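Local atomic coordinates of putative oxidoreductase (Salmonella enterica subsp. enterica serovar Typhimurium, PDB entry 3NX4), a protein that binds NADP and probably reduces acryloyl-CoA with NADPH, as a medium-chain dehydrogenase/reductase of the YhdH type. Residues A127-T130 against A131-V135; E277-A280 against R281-K284. All blocks are in the same frame, centred on the assembly; numbering follows the deposited sequence. Where two conformers were deposited one is given.

Interaction 1 (A127-T130 against A131-V135); sequences AGFT and AMLCV. With NAP (NADP nicotinamide-adenine-dinucleotide phosphate), chain C.
Helix 118-140 borders the nicotinamide end of the NADP pocket through Thr130, while Phe129 meets Leu133 one turn on. The hydroxyl OG1 of Thr130 lies 3.1 Å from C4N of NADP, the ring carbon that exchanges hydride in nicotinamide cofactors, and its methyl CG2 also borders that carbon. A chi1 of -58° puts OG1 beside the backbone N, where it hydrogen-bonds back to the carbonyl of Thr126; this bond helps fix the rotation of the buried hydroxyl, beside which the side chain of Ser267 also packs. CG2 is thereby turned along the helix toward Cys134, with 4.4 Å between Thr130 CG2 and Cys134 SG.

Away from the cofactor, Leu133 sets its CD1 methyl 3.5 Å from CE2 of the Phe129 ring, and its CG sits 4.3 Å above the ring plane, displaced toward the rim. With CG of Phe129 anti to the backbone N (chi1 173°), the far end of the ring comes round to Leu133, although the bond to CB points away from it. Beneath these side chains the main chain is regular: Leu133 N binds Phe129 O at 3.0 Å and 163°, and Cys134 N binds Thr130 O at 2.9 Å. Opposite flanks of the helix meet different neighbours, Ala131 packing on Val159 and Thr162 of helix 158-169, and Phe129 on helix 272-285. A buried helix that offers a threonine to the nicotinamide and apolar groups to its flanking helices fits the cofactor cleft of the medium-chain dehydrogenase/reductase fold.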
ATOM      1  N   ALA A 127       6.066  18.953   8.596  1.00 26.34           N
ATOM      2  CA  ALA A 127       4.750  18.823   7.970  1.00 27.36           C
ATOM      3  C   ALA A 127       4.855  18.931   6.456  1.00 25.27           C
ATOM      4  O   ALA A 127       4.346  18.082   5.725  1.00 27.33           O
ATOM      5  CB  ALA A 127       3.774  19.901   8.514  1.00 22.92           C
ATOM      6  N   GLY A 128       5.507  19.990   5.989  1.00 22.82           N
ATOM      7  CA  GLY A 128       5.632  20.237   4.563  1.00 26.78           C
ATOM      8  C   GLY A 128       6.569  19.253   3.868  1.00 27.53           C
ATOM      9  O   GLY A 128       6.320  18.836   2.738  1.00 23.21           O
ATOM     10  N   PHE A 129       7.652  18.886   4.542  1.00 21.45           N
ATOM     11  CA  PHE A 129       8.567  17.874   4.023  1.00 20.56           C
ATOM     12  C   PHE A 129       7.808  16.557   3.818  1.00 23.70           C
ATOM     13  O   PHE A 129       7.919  15.916   2.776  1.00 27.38           O
ATOM     14  CB  PHE A 129       9.736  17.719   5.007  1.00 22.98           C
ATOM     15  CG  PHE A 129      10.676  16.588   4.692  1.00 28.02           C
ATOM     16  CD1 PHE A 129      11.664  16.729   3.718  1.00 26.33           C
ATOM     17  CD2 PHE A 129      10.624  15.409   5.424  1.00 26.39           C
ATOM     18  CE1 PHE A 129      12.548  15.690   3.442  1.00 26.37           C
ATOM     19  CE2 PHE A 129      11.521  14.364   5.165  1.00 31.42           C
ATOM     20  CZ  PHE A 129      12.475  14.504   4.167  1.00 27.83           C
ATOM     21  N   THR A 130       7.001  16.188   4.806  1.00 24.91           N
ATOM     22  CA  THR A 130       6.110  15.037   4.707  1.00 26.02           C
ATOM     23  C   THR A 130       5.088  15.139   3.548  1.00 23.73           C
ATOM     24  O   THR A 130       4.849  14.167   2.831  1.00 27.74           O
ATOM     25  CB  THR A 130       5.364  14.839   6.038  1.00 28.31           C
ATOM     26  OG1 THR A 130       6.321  14.664   7.090  1.00 28.29           O
ATOM     27  CG2 THR A 130       4.457  13.606   5.978  1.00 30.08           C
ATOM     28  N   ALA A 131       4.463  16.295   3.379  1.00 23.73           N
ATOM     29  CA  ALA A 131       3.518  16.463   2.274  1.00 21.77           C
ATOM     30  C   ALA A 131       4.236  16.200   0.958  1.00 20.05           C
ATOM     31  O   ALA A 131       3.675  15.578   0.038  1.00 22.17           O
ATOM     32  CB  ALA A 131       2.939  17.855   2.268  1.00 20.33           C
HETATM   33  N   MSE A 132       5.478  16.687   0.869  1.00 22.60           N
HETATM   34  CA  MSE A 132       6.257  16.507  -0.347  1.00 23.85           C
HETATM   35  C   MSE A 132       6.544  15.015  -0.581  1.00 25.35           C
HETATM   36  O   MSE A 132       6.411  14.517  -1.700  1.00 22.45           O
HETATM   37  CB  MSE A 132       7.558  17.310  -0.293  1.00 24.38           C
HETATM   38  CG  MSE A 132       8.293  17.350  -1.624  1.00 28.57           C
HETATM   39 SE   MSE A 132       7.363  18.414  -3.003  0.75 36.90          SE
HETATM   40  CE  MSE A 132       7.100  17.045  -4.202  1.00 15.89           C
ATOM     41  N   LEU A 133       6.953  14.304   0.467  1.00 19.68           N
ATOM     42  CA  LEU A 133       7.139  12.859   0.342  1.00 22.02           C
ATOM     43  C   LEU A 133       5.851  12.154  -0.117  1.00 26.01           C
ATOM     44  O   LEU A 133       5.926  11.172  -0.861  1.00 25.08           O
ATOM     45  CB  LEU A 133       7.641  12.254   1.647  1.00 22.37           C
ATOM     46  CG  LEU A 133       9.035  12.722   2.077  1.00 27.51           C
ATOM     47  CD1 LEU A 133       9.328  12.236   3.487  1.00 27.65           C
ATOM     48  CD2 LEU A 133      10.114  12.240   1.095  1.00 30.86           C
ATOM     49  N   CYS A 134       4.683  12.644   0.326  1.00 23.72           N
ATOM     50  CA  CYS A 134       3.409  12.025  -0.061  1.00 25.92           C
ATOM     51  C   CYS A 134       3.111  12.275  -1.524  1.00 25.02           C
ATOM     52  O   CYS A 134       2.695  11.381  -2.244  1.00 24.19           O
ATOM     53  CB  CYS A 134       2.250  12.558   0.784  1.00 28.42           C
ATOM     54  SG  CYS A 134       2.282  12.011   2.495  1.00 28.79           S
ATOM     55  N   VAL A 135       3.334  13.503  -1.968  1.00 20.40           N
ATOM     56  CA  VAL A 135       3.176  13.818  -3.379  1.00 23.00           C
ATOM     57  C   VAL A 135       4.118  12.949  -4.235  1.00 27.01           C
ATOM     58  O   VAL A 135       3.735  12.440  -5.289  1.00 25.36           O
ATOM     59  CB  VAL A 135       3.431  15.313  -3.616  1.00 21.82           C
ATOM     60  CG1 VAL A 135       3.534  15.614  -5.101  1.00 24.09           C
ATOM     61  CG2 VAL A 135       2.309  16.147  -2.944  1.00 20.07           C
TER
HETATM   62  PA  NAP C 330      -2.322  19.080  12.130  1.00 31.99           P
HETATM   63  O1A NAP C 330      -1.810  20.374  11.652  1.00 26.49           O
HETATM   64  O2A NAP C 330      -2.872  19.023  13.493  1.00 27.01           O
HETATM   65  O5B NAP C 330      -3.364  18.480  11.076  1.00 29.04           O
HETATM   66  C5B NAP C 330      -4.194  17.424  11.471  1.00 27.15           C
HETATM   67  C4B NAP C 330      -5.547  17.721  10.840  1.00 28.79           C
HETATM   68  O4B NAP C 330      -6.376  16.604  11.006  1.00 28.76           O
HETATM   69  C3B NAP C 330      -6.259  18.899  11.511  1.00 34.01           C
HETATM   70  O3B NAP C 330      -5.968  20.108  10.838  1.00 30.15           O
HETATM   71  C2B NAP C 330      -7.724  18.538  11.357  1.00 29.24           C
HETATM   72  O2B NAP C 330      -8.142  19.026  10.105  1.00 29.76           O
HETATM   73  C1B NAP C 330      -7.708  17.021  11.275  1.00 33.31           C
HETATM   74  N9A NAP C 330      -8.114  16.398  12.543  1.00 30.79           N
HETATM   75  C8A NAP C 330      -7.686  16.718  13.807  1.00 39.82           C
HETATM   76  N7A NAP C 330      -8.291  15.875  14.680  1.00 40.75           N
HETATM   77  C5A NAP C 330      -9.076  15.022  13.990  1.00 37.44           C
HETATM   78  C6A NAP C 330      -9.906  13.978  14.380  1.00 42.47           C
HETATM   79  N6A NAP C 330     -10.041  13.651  15.658  1.00 52.13           N
HETATM   80  N1A NAP C 330     -10.593  13.276  13.421  1.00 41.38           N
HETATM   81  C2A NAP C 330     -10.465  13.606  12.088  1.00 40.75           C
HETATM   82  N3A NAP C 330      -9.647  14.648  11.704  1.00 36.41           N
HETATM   83  C4A NAP C 330      -8.969  15.342  12.644  1.00 32.99           C
HETATM   84  O3  NAP C 330      -1.135  17.983  12.073  1.00 29.03           O
HETATM   85  PN  NAP C 330       0.096  17.862  11.055  1.00 30.80           P
HETATM   86  O1N NAP C 330       1.322  18.430  11.660  1.00 30.99           O
HETATM   87  O2N NAP C 330      -0.378  18.381   9.751  1.00 25.55           O
HETATM   88  O5D NAP C 330       0.209  16.256  11.010  1.00 33.41           O
HETATM   89  C5D NAP C 330      -0.873  15.519  10.492  1.00 38.30           C
HETATM   90  C4D NAP C 330      -0.726  14.056  10.879  1.00 37.89           C
HETATM   91  O4D NAP C 330       0.417  13.545  10.237  1.00 37.65           O
HETATM   92  C3D NAP C 330      -0.491  13.888  12.371  1.00 41.24           C
HETATM   93  O3D NAP C 330      -1.134  12.710  12.807  1.00 37.40           O
HETATM   94  C2D NAP C 330       1.007  13.722  12.492  1.00 47.46           C
HETATM   95  O2D NAP C 330       1.351  12.922  13.596  1.00 48.88           O
HETATM   96  C1D NAP C 330       1.310  13.009  11.190  1.00 42.09           C
HETATM   97  N1N NAP C 330       2.686  13.191  10.709  1.00 43.08           N
HETATM   98  C2N NAP C 330       3.468  12.079  10.579  1.00 45.31           C
HETATM   99  C3N NAP C 330       4.774  12.168  10.107  1.00 45.23           C
HETATM  100  C7N NAP C 330       5.368  10.925   9.505  1.00 43.84           C
HETATM  101  O7N NAP C 330       6.747  10.681   9.610  1.00 45.43           O
HETATM  102  N7N NAP C 330       4.558  10.077   8.882  1.00 30.44           N
HETATM  103  C4N NAP C 330       5.283  13.421   9.763  1.00 43.24           C
HETATM  104  C5N NAP C 330       4.470  14.555   9.897  1.00 42.25           C
HETATM  105  C6N NAP C 330       3.163  14.423  10.363  1.00 36.80           C
HETATM  106  P2B NAP C 330      -9.652  19.580   9.894  1.00 31.82           P
HETATM  107  O1X NAP C 330      -9.663  20.333   8.592  1.00 27.70           O
HETATM  108  O2X NAP C 330     -10.612  18.416   9.821  1.00 31.54           O
HETATM  109  O3X NAP C 330      -9.983  20.482  11.052  1.00 36.30           O

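Interaction 2 (E277-A280 against R281-K284)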
ATOM      1  N   GLU A 277      16.132  15.297  -2.367  1.00 29.15           N
ATOM      2  CA  GLU A 277      15.221  15.484  -3.488  0.50 28.80           C
ATOM      3  C   GLU A 277      13.954  16.226  -3.041  1.00 29.89           C
ATOM      4  O   GLU A 277      13.465  17.124  -3.721  1.00 29.85           O
ATOM      5  CB  GLU A 277      14.857  14.123  -4.075  0.50 31.41           C
ATOM      6  CG  GLU A 277      14.034  14.162  -5.347  0.50 35.94           C
ATOM      7  CD  GLU A 277      13.740  12.767  -5.885  0.50 48.18           C
ATOM      8  OE1 GLU A 277      14.169  11.774  -5.254  0.50 44.80           O
ATOM      9  OE2 GLU A 277      13.079  12.661  -6.939  0.50 57.75           O
ATOM     10  N   ALA A 278      13.420  15.836  -1.889  1.00 28.61           N
ATOM     11  CA  ALA A 278      12.183  16.445  -1.412  1.00 30.50           C
ATOM     12  C   ALA A 278      12.392  17.952  -1.209  1.00 30.64           C
ATOM     13  O   ALA A 278      11.580  18.767  -1.654  1.00 27.16           O
ATOM     14  CB  ALA A 278      11.713  15.778  -0.129  1.00 27.12           C
ATOM     15  N   TRP A 279      13.489  18.327  -0.553  1.00 27.43           N
ATOM     16  CA  TRP A 279      13.758  19.749  -0.312  1.00 32.13           C
ATOM     17  C   TRP A 279      13.895  20.517  -1.624  1.00 28.33           C
ATOM     18  O   TRP A 279      13.310  21.576  -1.796  1.00 31.73           O
ATOM     19  CB  TRP A 279      14.986  19.953   0.598  1.00 32.42           C
ATOM     20  CG  TRP A 279      14.660  19.675   2.030  1.00 28.46           C
ATOM     21  CD1 TRP A 279      15.063  18.598   2.769  1.00 31.46           C
ATOM     22  CD2 TRP A 279      13.802  20.454   2.883  1.00 27.84           C
ATOM     23  NE1 TRP A 279      14.532  18.672   4.035  1.00 29.08           N
ATOM     24  CE2 TRP A 279      13.747  19.795   4.130  1.00 26.72           C
ATOM     25  CE3 TRP A 279      13.090  21.651   2.719  1.00 25.33           C
ATOM     26  CZ2 TRP A 279      13.015  20.292   5.207  1.00 27.07           C
ATOM     27  CZ3 TRP A 279      12.351  22.149   3.799  1.00 28.15           C
ATOM     28  CH2 TRP A 279      12.321  21.467   5.024  1.00 30.42           C
ATOM     29  N   ALA A 280      14.653  19.963  -2.560  1.00 32.47           N
ATOM     30  CA  ALA A 280      14.772  20.580  -3.873  1.00 29.49           C
ATOM     31  C   ALA A 280      13.397  20.755  -4.545  1.00 30.87           C
ATOM     32  O   ALA A 280      13.137  21.784  -5.162  1.00 33.28           O
ATOM     33  CB  ALA A 280      15.705  19.761  -4.756  1.00 31.77           C
ATOM     34  N   ARG A 281      12.521  19.759  -4.423  1.00 25.32           N
ATOM     35  CA  ARG A 281      11.184  19.842  -5.040  1.00 26.65           C
ATOM     36  C   ARG A 281      10.318  20.909  -4.362  1.00 32.81           C
ATOM     37  O   ARG A 281       9.587  21.647  -5.026  1.00 33.06           O
ATOM     38  CB  ARG A 281      10.458  18.484  -5.006  1.00 22.37           C
ATOM     39  CG  ARG A 281      10.976  17.437  -6.032  1.00 24.65           C
ATOM     40  CD  ARG A 281      10.509  17.729  -7.454  1.00 30.52           C
ATOM     41  NE  ARG A 281       9.053  17.907  -7.558  1.00 30.94           N
ATOM     42  CZ  ARG A 281       8.180  16.917  -7.745  1.00 32.33           C
ATOM     43  NH1 ARG A 281       8.610  15.669  -7.857  1.00 27.25           N
ATOM     44  NH2 ARG A 281       6.872  17.178  -7.829  1.00 28.55           N
ATOM     45  N   LEU A 282      10.394  20.977  -3.038  1.00 28.81           N
ATOM     46  CA  LEU A 282       9.677  22.002  -2.287  1.00 30.95           C
ATOM     47  C   LEU A 282      10.052  23.412  -2.753  1.00 34.36           C
ATOM     48  O   LEU A 282       9.185  24.249  -2.990  1.00 29.08           O
ATOM     49  CB  LEU A 282       9.943  21.847  -0.786  1.00 30.15           C
ATOM     50  CG  LEU A 282       9.164  20.701  -0.119  1.00 24.84           C
ATOM     51  CD1 LEU A 282       9.834  20.329   1.188  1.00 28.59           C
ATOM     52  CD2 LEU A 282       7.690  21.090   0.104  1.00 26.34           C
ATOM     53  N   VAL A 283      11.344  23.674  -2.890  1.00 35.04           N
ATOM     54  CA  VAL A 283      11.769  24.992  -3.331  1.00 38.67           C
ATOM     55  C   VAL A 283      11.134  25.300  -4.683  1.00 36.27           C
ATOM     56  O   VAL A 283      10.715  26.423  -4.951  1.00 35.38           O
ATOM     57  CB  VAL A 283      13.301  25.095  -3.408  1.00 42.05           C
ATOM     58  CG1 VAL A 283      13.709  26.414  -4.044  1.00 44.16           C
ATOM     59  CG2 VAL A 283      13.894  24.957  -2.013  1.00 36.38           C
ATOM     60  N   LYS A 284      11.040  24.282  -5.527  1.00 32.90           N
ATOM     61  CA  LYS A 284      10.493  24.461  -6.863  1.00 39.43           C
ATOM     62  C   LYS A 284       8.967  24.558  -6.882  1.00 39.74           C
ATOM     63  O   LYS A 284       8.405  25.356  -7.631  1.00 35.79           O
ATOM     64  CB  LYS A 284      10.962  23.322  -7.778  1.00 51.16           C
ATOM     65  CG  LYS A 284      10.415  23.385  -9.193  1.00 60.71           C
ATOM     66  CD  LYS A 284      10.942  22.235 -10.048  1.00 68.86           C
ATOM     67  CE  LYS A 284      10.423  20.874  -9.568  1.00 71.09           C
ATOM     68  NZ  LYS A 284       8.999  20.600  -9.944  1.00 63.11           N
TER
HETATM   69  O   HOH W   1      11.217  14.354  -7.717  1.00 33.98           O
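Two flat groups define this pair of helical turns, the indole of Trp279 and the guanidinium of Arg281. The CD1 methyl of Leu282 approaches the indole obliquely, 3.8 Å from Trp279 CE3, and makes an off-centre CH-pi contact with the six-membered ring, 29° from the ring normal. The indole also stacks with the ring of Phe129 from helix 118-140, while Leu84 and Thr86 of strand 82-86 also pack against it.

The guanidinium takes a water at its edge, in its own plane. This water accepts from Arg281 NH1 at 2.9 Å and, in one of the two conformers of Glu277, donates to Glu277 OE2 at 2.6 Å. The bridge is therefore doubtful as a permanent feature; in that conformer the nearest charged atoms, Glu277 OE2 and Arg281 NH1, stay 5.5 Å apart. Bends at chi2 (-76°) and chi3 (-53°) carry the guanidinium outward from its helix, toward helix 118-140, where Glu139 and Met132 meet it. Its direct salt bridges are made through NE to Asp285 and through NH1 to Glu139.

Four backbone bonds run beneath, from a short one between Arg281 N and Glu277 O, 2.9 Å, to a longer one between Lys284 N and Ala280 O, 3.3 Å. The chemistry is thus divided around the helix: indole and leucine supply an apolar flank, whereas the arginine, charged in any case, is paired with Asp285 and Glu139 and reaches Glu277 through water in one conformer, which probably leaves its charge well balanced.

In the fold
Both contacts join successive turns of a single helix, yet their settings differ. Interaction 1 is wholly buried, near the middle of the chain and against the cofactor; interaction 2, whose centre is 10 Å away, is only partly buried and carries exposed residues. The helices 118-140 and 272-285 pack directly on each other: CD1 of Phe129 comes within 3.5 Å of Trp279 NE1, and CG of Met132, a selenomethionine here, lies 3.6 Å from Ala278 O. An aromatic-aliphatic pair recurs in each. Toward the cofactor the polar element is a hydroxyl tied to the backbone carbonyl of the preceding turn, whereas toward solvent it becomes charged groups and water.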